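Local coordinates for protein peptidyl-prolyl cis-trans isomerase FKBP13, chloroplastic (Arabidopsis thaliana, PDB 1U79) that catalyses the cis-trans isomerisation of peptidyl-proline bonds, provides the major such activity of the chloroplast thylakoid lumen and regulates accumulation of the Rieske protein, at residues Glu26-Gly30 / Gly73-Ser77; Gln31-His36 / Ile123-Ala129. All coordinates share one frame. Numbering follows the deposited sequence.

Contact 1. Residues Glu26-Gly30 / Gly73-Ser77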
ATOM      1  N   GLU A  26       5.739  12.244  10.274  1.00 18.84           N
ATOM      2  CA  GLU A  26       4.703  11.623   9.465  1.00 21.85           C
ATOM      3  C   GLU A  26       4.935  11.967   7.998  1.00 19.19           C
ATOM      4  O   GLU A  26       5.654  12.918   7.678  1.00 17.51           O
ATOM      5  CB  GLU A  26       3.305  12.091   9.913  1.00 24.17           C
ATOM      6  CG  GLU A  26       3.061  13.589   9.892  1.00 28.75           C
ATOM      7  CD  GLU A  26       1.664  13.938  10.373  1.00 32.47           C
ATOM      8  OE1 GLU A  26       1.062  13.115  11.086  1.00 31.05           O
ATOM      9  OE2 GLU A  26       1.167  15.034  10.053  1.00 36.40           O
ATOM     10  N   ALA A  27       4.353  11.160   7.112  1.00 19.12           N
ATOM     11  CA  ALA A  27       4.463  11.372   5.676  1.00 18.39           C
ATOM     12  C   ALA A  27       3.752  12.678   5.340  1.00 18.05           C
ATOM     13  O   ALA A  27       2.761  13.034   5.974  1.00 18.15           O
ATOM     14  CB  ALA A  27       3.804  10.209   4.918  1.00 17.56           C
ATOM     15  N   VAL A  28       4.269  13.398   4.349  1.00 20.02           N
ATOM     16  CA  VAL A  28       3.676  14.664   3.941  1.00 21.78           C
ATOM     17  C   VAL A  28       3.182  14.652   2.495  1.00 23.09           C
ATOM     18  O   VAL A  28       3.871  14.188   1.588  1.00 21.06           O
ATOM     19  CB  VAL A  28       4.675  15.825   4.099  1.00 24.80           C
ATOM     20  CG1 VAL A  28       4.934  16.104   5.581  1.00 24.78           C
ATOM     21  CG2 VAL A  28       5.970  15.479   3.400  1.00 24.46           C
ATOM     22  N   LYS A  29       1.977  15.171   2.309  1.00 22.90           N
ATOM     23  CA  LYS A  29       1.316  15.270   1.011  1.00 23.58           C
ATOM     24  C   LYS A  29       2.220  15.925  -0.039  1.00 22.72           C
ATOM     25  O   LYS A  29       2.719  17.033   0.173  1.00 21.49           O
ATOM     26  CB  LYS A  29       0.052  16.119   1.187  1.00 27.86           C
ATOM     27  CG  LYS A  29      -1.225  15.573   0.581  1.00 31.52           C
ATOM     28  CD  LYS A  29      -1.336  15.859  -0.898  1.00 35.41           C
ATOM     29  CE  LYS A  29      -2.767  15.621  -1.370  1.00 36.83           C
ATOM     30  NZ  LYS A  29      -3.288  14.284  -0.969  1.00 38.72           N
ATOM     31  N   GLY A  30       2.429  15.240  -1.162  1.00 20.94           N
ATOM     32  CA  GLY A  30       3.244  15.790  -2.237  1.00 20.44           C
ATOM     33  C   GLY A  30       4.746  15.561  -2.201  1.00 20.72           C
ATOM     34  O   GLY A  30       5.455  15.977  -3.120  1.00 20.71           O
ATOM     35  N   GLY A  73      -3.558   4.944   2.599  1.00 15.10           N
ATOM     36  CA  GLY A  73      -2.932   4.046   3.553  1.00 15.61           C
ATOM     37  C   GLY A  73      -1.611   4.509   4.130  1.00 16.16           C
ATOM     38  O   GLY A  73      -1.222   4.062   5.207  1.00 16.32           O
ATOM     39  N   ILE A  74      -0.915   5.397   3.421  1.00 14.30           N
ATOM     40  CA  ILE A  74       0.371   5.900   3.886  1.00 15.60           C
ATOM     41  C   ILE A  74       0.258   7.329   4.422  1.00 14.99           C
ATOM     42  O   ILE A  74       0.862   7.681   5.430  1.00 13.26           O
ATOM     43  CB  ILE A  74       1.401   5.881   2.737  1.00 16.24           C
ATOM     44  CG1 ILE A  74       1.633   4.439   2.288  1.00 15.84           C
ATOM     45  CG2 ILE A  74       2.709   6.526   3.179  1.00 16.56           C
ATOM     46  CD1 ILE A  74       2.406   4.329   0.974  1.00 17.02           C
ATOM     47  N   LEU A  75      -0.537   8.146   3.749  1.00 15.10           N
ATOM     48  CA  LEU A  75      -0.706   9.535   4.153  1.00 15.66           C
ATOM     49  C   LEU A  75      -1.801   9.667   5.205  1.00 15.11           C
ATOM     50  O   LEU A  75      -1.848  10.646   5.953  1.00 13.06           O
ATOM     51  CB  LEU A  75      -1.072  10.377   2.928  1.00 16.03           C
ATOM     52  CG  LEU A  75      -0.727  11.862   2.955  1.00 21.56           C
ATOM     53  CD1 LEU A  75       0.772  12.043   3.156  1.00 20.82           C
ATOM     54  CD2 LEU A  75      -1.158  12.491   1.636  1.00 21.01           C
ATOM     55  N   GLY A  76      -2.691   8.683   5.251  1.00 13.16           N
ATOM     56  CA  GLY A  76      -3.775   8.744   6.210  1.00 13.65           C
ATOM     57  C   GLY A  76      -5.067   9.164   5.550  1.00 14.12           C
ATOM     58  O   GLY A  76      -5.060   9.731   4.455  1.00 13.41           O
ATOM     59  N   SER A  77      -6.172   8.886   6.234  1.00 14.42           N
ATOM     60  CA  SER A  77      -7.520   9.188   5.766  1.00 16.82           C
ATOM     61  C   SER A  77      -8.400   9.095   7.021  1.00 15.93           C
ATOM     62  O   SER A  77      -7.887   8.937   8.121  1.00 14.97           O
ATOM     63  CB  SER A  77      -7.945   8.123   4.745  1.00 17.58           C
ATOM     64  OG  SER A  77      -9.150   8.468   4.088  1.00 22.70           O
TER
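The side chain of L75, on the last turn of the helix 68-75, is the main apolar element here, with 90 Å² covered by the extended loop 26-30. Its CA-to-CB bond runs sideways, but a t chi1 (-154°) and a p chi2 (58°) bring the branched end up to the loop backbone. CD1 of L75 lies 3.6 Å from the carbonyl O of A27 and also 3.6 Å from the carbonyl C of V28, while CD2 of L75 touches CG of K29 at 3.3 Å.

A27, with 49 Å² covered, points its methyl group at the helix end. CB of A27 sits 4.0 Å from CD1 of L75 and 4.2 Å from CG2 of I74. A small residue suits this place, where the two backbones come close: the CA atoms of A27 and L75 are 5.7 Å apart. K29 lends the aliphatic part of its chain to L75, and its NZ hydrogen-bonds to the carbonyl O of G62. The helix stops just beyond, where G76 adopts a positive phi that glycine tolerates easily.

Between these segments the contact is van der Waals only; the backbones of A27 and I74 both hydrogen-bond to M83. Strand 119-128 lies against both, with Y125 packing on A27 and I123 on I74, so the loop and the helix end share one strand of the FKBP sheet.

Contact 2. Residues Gln31-His36 / Ile123-Ala129; sequences QLIKAH and IEYIGKA
Two antiparallel strands of the FKBP beta-sheet, 32-36 and 123-128, pair here across a beta bulge; their axes approach to 4.7 Å at 161°. I123 lays CG2 4.3 Å from CB of A35. E124 forms a hydrogen-bonded pair with H36: E124 N to H36 O 2.9 Å, H36 N to E124 O 3.0 Å. Y125 faces A35 in a non-hydrogen-bonded pair (CA-CA 4.7 Å); with chi1 t (176°), its ring brings CE2 within 3.7 Å of CB of I33, apolar cover in the core. I126 makes the bulge: its phi/psi of -70/-37 is nearly helical, its N reaches K34 O at 3.1 Å, and the register slips by one. G127 follows at phi/psi 135/-164, a conformation suited to a residue lacking CB, and its O accepts K34 N at 2.9 Å. K128 lies opposite I33, CA to CA 4.0 Å. A129 N donates to L32 O at 2.8 Å. Finally, one water bridges Y125 OH and Q31 OE1, 2.7 Å from each.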
ATOM      1  N   GLN A  31       5.236  14.912  -1.152  1.00 18.95           N
ATOM      2  CA  GLN A  31       6.665  14.651  -1.015  1.00 19.10           C
ATOM      3  C   GLN A  31       7.108  13.397  -1.764  1.00 19.39           C
ATOM      4  O   GLN A  31       6.359  12.422  -1.868  1.00 17.61           O
ATOM      5  CB  GLN A  31       7.027  14.514   0.466  1.00 19.00           C
ATOM      6  CG  GLN A  31       8.506  14.304   0.756  1.00 20.32           C
ATOM      7  CD  GLN A  31       8.870  14.651   2.202  1.00 21.32           C
ATOM      8  OE1 GLN A  31       8.350  14.055   3.147  1.00 22.31           O
ATOM      9  NE2 GLN A  31       9.761  15.625   2.373  1.00 20.45           N
ATOM     10  N   LEU A  32       8.322  13.441  -2.298  1.00 17.48           N
ATOM     11  CA  LEU A  32       8.879  12.292  -3.007  1.00 17.53           C
ATOM     12  C   LEU A  32       9.417  11.395  -1.908  1.00 16.48           C
ATOM     13  O   LEU A  32      10.296  11.810  -1.145  1.00 14.55           O
ATOM     14  CB  LEU A  32      10.036  12.710  -3.924  1.00 17.71           C
ATOM     15  CG  LEU A  32      10.494  11.628  -4.915  1.00 17.14           C
ATOM     16  CD1 LEU A  32       9.405  11.411  -5.947  1.00 18.70           C
ATOM     17  CD2 LEU A  32      11.793  12.043  -5.607  1.00 21.31           C
ATOM     18  N   ILE A  33       8.906  10.172  -1.816  1.00 16.59           N
ATOM     19  CA  ILE A  33       9.360   9.256  -0.772  1.00 16.99           C
ATOM     20  C   ILE A  33       9.830   7.924  -1.326  1.00 16.93           C
ATOM     21  O   ILE A  33       9.626   7.624  -2.504  1.00 17.54           O
ATOM     22  CB  ILE A  33       8.238   8.965   0.243  1.00 15.92           C
ATOM     23  CG1 ILE A  33       7.103   8.201  -0.436  1.00 16.53           C
ATOM     24  CG2 ILE A  33       7.726  10.280   0.832  1.00 19.50           C
ATOM     25  CD1 ILE A  33       6.009   7.723   0.522  1.00 14.00           C
ATOM     26  N   LYS A  34      10.443   7.132  -0.453  1.00 16.87           N
ATOM     27  CA  LYS A  34      10.951   5.806  -0.804  1.00 18.88           C
ATOM     28  C   LYS A  34      10.265   4.765   0.061  1.00 18.21           C
ATOM     29  O   LYS A  34      10.112   4.964   1.270  1.00 15.65           O
ATOM     30  CB  LYS A  34      12.448   5.682  -0.519  1.00 22.33           C
ATOM     31  CG  LYS A  34      13.376   6.544  -1.336  1.00 29.28           C
ATOM     32  CD  LYS A  34      14.811   6.210  -0.946  1.00 33.14           C
ATOM     33  CE  LYS A  34      15.826   7.002  -1.747  1.00 37.22           C
ATOM     34  NZ  LYS A  34      17.220   6.620  -1.376  1.00 41.03           N
ATOM     35  N   ALA A  35       9.881   3.647  -0.547  1.00 15.49           N
ATOM     36  CA  ALA A  35       9.251   2.583   0.210  1.00 14.40           C
ATOM     37  C   ALA A  35       9.559   1.212  -0.352  1.00 13.18           C
ATOM     38  O   ALA A  35       9.543   1.008  -1.566  1.00 13.41           O
ATOM     39  CB  ALA A  35       7.739   2.779   0.251  1.00 14.95           C
ATOM     40  N   HIS A  36       9.873   0.281   0.540  1.00 14.32           N
ATOM     41  CA  HIS A  36      10.090  -1.100   0.133  1.00 13.30           C
ATOM     42  C   HIS A  36       8.727  -1.724   0.391  1.00 13.01           C
ATOM     43  O   HIS A  36       7.970  -1.227   1.230  1.00 12.63           O
ATOM     44  CB  HIS A  36      11.174  -1.757   0.982  1.00 12.16           C
ATOM     45  CG  HIS A  36      12.530  -1.695   0.357  1.00 14.24           C
ATOM     46  ND1 HIS A  36      12.822  -2.327  -0.835  1.00 13.74           N
ATOM     47  CD2 HIS A  36      13.660  -1.053   0.732  1.00 12.82           C
ATOM     48  CE1 HIS A  36      14.077  -2.071  -1.165  1.00 11.49           C
ATOM     49  NE2 HIS A  36      14.606  -1.302  -0.231  1.00 13.39           N
ATOM     50  N   ILE A 123       4.250  -2.588   3.981  1.00 14.48           N
ATOM     51  CA  ILE A 123       4.945  -1.394   3.531  1.00 13.57           C
ATOM     52  C   ILE A 123       5.998  -0.908   4.514  1.00 15.04           C
ATOM     53  O   ILE A 123       5.744  -0.790   5.718  1.00 12.18           O
ATOM     54  CB  ILE A 123       3.944  -0.244   3.263  1.00 12.97           C
ATOM     55  CG1 ILE A 123       2.918  -0.696   2.217  1.00 16.35           C
ATOM     56  CG2 ILE A 123       4.692   1.003   2.789  1.00 15.83           C
ATOM     57  CD1 ILE A 123       2.023   0.398   1.700  1.00 18.15           C
ATOM     58  N   GLU A 124       7.183  -0.638   3.983  1.00 15.37           N
ATOM     59  CA  GLU A 124       8.279  -0.119   4.772  1.00 15.32           C
ATOM     60  C   GLU A 124       8.560   1.282   4.254  1.00 14.44           C
ATOM     61  O   GLU A 124       9.176   1.463   3.201  1.00 11.72           O
ATOM     62  CB  GLU A 124       9.509  -1.022   4.646  1.00 20.61           C
ATOM     63  CG  GLU A 124       9.349  -2.302   5.455  1.00 29.00           C
ATOM     64  CD  GLU A 124      10.370  -3.356   5.120  1.00 34.97           C
ATOM     65  OE1 GLU A 124      11.582  -3.086   5.231  1.00 36.60           O
ATOM     66  OE2 GLU A 124       9.953  -4.469   4.749  1.00 36.78           O
ATOM     67  N   TYR A 125       8.063   2.270   4.995  1.00 13.77           N
ATOM     68  CA  TYR A 125       8.242   3.679   4.649  1.00 14.43           C
ATOM     69  C   TYR A 125       9.625   4.093   5.131  1.00 15.43           C
ATOM     70  O   TYR A 125       9.832   4.360   6.319  1.00 14.99           O
ATOM     71  CB  TYR A 125       7.160   4.526   5.334  1.00 13.78           C
ATOM     72  CG  TYR A 125       7.293   6.023   5.121  1.00 14.34           C
ATOM     73  CD1 TYR A 125       6.832   6.921   6.085  1.00 15.67           C
ATOM     74  CD2 TYR A 125       7.895   6.542   3.968  1.00 16.11           C
ATOM     75  CE1 TYR A 125       6.973   8.300   5.916  1.00 16.39           C
ATOM     76  CE2 TYR A 125       8.038   7.920   3.787  1.00 16.21           C
ATOM     77  CZ  TYR A 125       7.574   8.789   4.771  1.00 16.05           C
ATOM     78  OH  TYR A 125       7.715  10.143   4.607  1.00 15.56           O
ATOM     79  N   ILE A 126      10.578   4.122   4.208  1.00 15.18           N
ATOM     80  CA  ILE A 126      11.956   4.487   4.523  1.00 17.36           C
ATOM     81  C   ILE A 126      12.080   5.967   4.860  1.00 19.01           C
ATOM     82  O   ILE A 126      12.856   6.352   5.737  1.00 21.02           O
ATOM     83  CB  ILE A 126      12.890   4.172   3.335  1.00 18.48           C
ATOM     84  CG1 ILE A 126      12.671   2.726   2.886  1.00 19.49           C
ATOM     85  CG2 ILE A 126      14.359   4.369   3.746  1.00 20.01           C
ATOM     86  CD1 ILE A 126      12.969   1.703   3.969  1.00 22.51           C
ATOM     87  N   GLY A 127      11.307   6.790   4.164  1.00 18.01           N
ATOM     88  CA  GLY A 127      11.342   8.224   4.395  1.00 20.41           C
ATOM     89  C   GLY A 127      11.372   8.972   3.076  1.00 22.21           C
ATOM     90  O   GLY A 127      11.080   8.395   2.028  1.00 22.23           O
ATOM     91  N   LYS A 128      11.727  10.253   3.113  1.00 22.95           N
ATOM     92  CA  LYS A 128      11.773  11.040   1.884  1.00 24.46           C
ATOM     93  C   LYS A 128      12.931  10.607   1.006  1.00 24.56           C
ATOM     94  O   LYS A 128      13.931  10.089   1.497  1.00 22.32           O
ATOM     95  CB  LYS A 128      11.882  12.536   2.195  1.00 27.29           C
ATOM     96  CG  LYS A 128      13.016  12.919   3.112  1.00 29.51           C
ATOM     97  CD  LYS A 128      12.949  14.405   3.440  1.00 31.61           C
ATOM     98  CE  LYS A 128      13.959  14.787   4.506  1.00 34.91           C
ATOM     99  NZ  LYS A 128      13.791  16.210   4.924  1.00 37.53           N
ATOM    100  N   ALA A 129      12.783  10.825  -0.296  1.00 24.83           N
ATOM    101  CA  ALA A 129      13.798  10.455  -1.279  1.00 27.48           C
ATOM    102  C   ALA A 129      14.918  11.483  -1.357  1.00 27.88           C
ATOM    103  O   ALA A 129      16.068  11.091  -1.634  1.00 31.25           O
ATOM    104  CB  ALA A 129      13.150  10.282  -2.646  1.00 28.49           C
TER
HETATM  105  O   HOH W   1       6.470  12.067   3.267  1.00 21.91           O

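In the fold
From the N terminus, the chain leaves strand 15-18, passes through loop 26-30 and runs directly into 31-36, the start of strand 32-40. Contact 1 closes a loop of 42 intervening residues when the chain returns at the end of helix 68-75. Contact 2 closes a longer one, of 86, when the C-terminal strand 119-128 comes back beside strand 32-40. The first segments are consecutive and the second ones follow in the same order, so the two closures cross. They touch: CA of A27 is 3.6 Å from OH of Y125, and CD1 of I74 is 4.0 Å from CD1 of I123. Together they tie loop 26-30, strand 32-40 and the end of helix 68-75 to strand 119-128.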